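Local coordinates for protein antigen, P35 (Borreliella spielmanii A14S, PDB 6HPN) that is an outer surface protein of the PFam54 family of Lyme disease spirochaetes, probably a surface lipoprotein and thought to take part in pathogenesis, at residues Thr97-Ser100 against Lys101-Gln104. Numbering follows the deposited sequence.
Sequences TILS and KLSQ
The C-terminal turn of helix 89-102 shows how a serine can gather up a carbonyl where a helix runs out, and S103 meets L99 here through both backbone and side chain. S103 N donates to L99 O over 3.0 Å, a fairly straight bond (155° at the hydrogen) arriving almost end-on to the carbonyl. The hydroxyl donates to the same acceptor, S103 OG to L99 O 3.0 Å, but comes in from a bent direction, tilted 35° out of the carbonyl plane. What brings it there is chi1 of 49°, which tucks OG between the backbone N and the carbonyl carbon and folds it back over the preceding turn. L102 N adds a weak bond to L99 O, so three donors from two successive residues converge on one oxygen. Two residues earlier, K101 N makes the usual i to i+4 bond to T97 O at 3.2 Å and a weak one to I98 O.

In this all-helical fold of the PFam54 family, the leucines of the turn face the inside of the bundle, while S100 and S103 meet I55 of helix 52-56. L99 and L102 share the buried side, their branches touching at CD2 of L99 and CD1 of L102 (4.2 Å); L99 rests on V112 and L116 of helix 106-135, while L102 also reaches helix 187-197 at I187, H191 and V194. The lysine takes another course, bending at chi2 and chi4 to carry NZ of K101 away to the hydroxyl of Y177. Past the helix end, Q104 lies back alongside the last turn, its CG 3.3 Å from S100 O, and R109 NE of the following helix donates to S103 O.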
loop_
_atom_site.group_PDB
_atom_site.type_symbol
_atom_site.label_atom_id
_atom_site.label_comp_id
_atom_site.label_asym_id
_atom_site.label_seq_id
_atom_site.Cartn_x
_atom_site.Cartn_y
_atom_site.Cartn_z
ATOM N N THR A 97 -13.931 6.033 9.287
ATOM C CA THR A 97 -14.969 6.037 10.345
ATOM C C THR A 97 -14.922 4.689 11.077
ATOM O O THR A 97 -14.938 4.663 12.304
ATOM C CB THR A 97 -16.349 6.350 9.749
ATOM O OG1 THR A 97 -16.277 7.587 9.037
ATOM C CG2 THR A 97 -17.430 6.443 10.800
ATOM N N ILE A 98 -14.812 3.603 10.329
ATOM C CA ILE A 98 -14.976 2.216 10.850
ATOM C C ILE A 98 -13.750 1.828 11.691
ATOM O O ILE A 98 -13.920 1.357 12.836
ATOM C CB ILE A 98 -15.234 1.276 9.659
ATOM C CG1 ILE A 98 -16.549 1.639 8.977
ATOM C CG2 ILE A 98 -15.193 -0.188 10.056
ATOM C CD1 ILE A 98 -16.744 0.980 7.630
ATOM N N LEU A 99 -12.542 2.021 11.162
ATOM C CA LEU A 99 -11.280 1.728 11.912
ATOM C C LEU A 99 -11.147 2.677 13.115
ATOM O O LEU A 99 -10.632 2.241 14.131
ATOM C CB LEU A 99 -10.088 1.825 10.954
ATOM C CG LEU A 99 -10.074 0.803 9.813
ATOM C CD1 LEU A 99 -8.735 0.779 9.104
ATOM C CD2 LEU A 99 -10.407 -0.593 10.304
ATOM N N SER A 100 -11.649 3.905 13.013
ATOM C CA SER A 100 -11.669 4.896 14.115
ATOM C C SER A 100 -12.461 4.346 15.308
ATOM O O SER A 100 -12.048 4.598 16.448
ATOM C CB SER A 100 -12.227 6.207 13.650
ATOM O OG SER A 100 -11.350 6.810 12.724
ATOM N N LYS A 101 -13.573 3.647 15.066
ATOM C CA LYS A 101 -14.369 3.010 16.149
ATOM C C LYS A 101 -13.493 2.019 16.911
ATOM O O LYS A 101 -13.568 2.011 18.138
ATOM C CB LYS A 101 -15.607 2.316 15.592
ATOM C CG LYS A 101 -16.727 3.286 15.254
ATOM C CD LYS A 101 -18.006 2.926 15.961
ATOM C CE LYS A 101 -19.198 3.698 15.443
ATOM N NZ LYS A 101 -20.291 2.750 15.133
ATOM N N LEU A 102 -12.655 1.271 16.197
ATOM C CA LEU A 102 -11.775 0.228 16.781
ATOM C C LEU A 102 -10.616 0.838 17.580
ATOM O O LEU A 102 -10.350 0.354 18.689
ATOM C CB LEU A 102 -11.215 -0.618 15.644
ATOM C CG LEU A 102 -12.099 -1.759 15.191
ATOM C CD1 LEU A 102 -11.510 -2.379 13.944
ATOM C CD2 LEU A 102 -12.234 -2.789 16.290
ATOM N N SER A 103 -9.905 1.805 17.000
ATOM C CA SER A 103 -8.621 2.335 17.522
ATOM C C SER A 103 -8.881 3.314 18.663
ATOM O O SER A 103 -7.924 3.991 19.096
ATOM C CB SER A 103 -7.841 2.992 16.427
ATOM O OG SER A 103 -8.672 3.880 15.710
ATOM N N GLN A 104 -10.142 3.451 19.063
ATOM C CA GLN A 104 -10.535 4.232 20.256
ATOM C C GLN A 104 -10.110 3.420 21.468
ATOM O O GLN A 104 -9.646 4.017 22.457
ATOM C CB GLN A 104 -12.034 4.474 20.257
ATOM C CG GLN A 104 -12.419 5.735 19.517
ATOM C CD GLN A 104 -13.897 5.922 19.696
ATOM O OE1 GLN A 104 -14.631 4.954 19.840
ATOM N NE2 GLN A 104 -14.337 7.163 19.740
#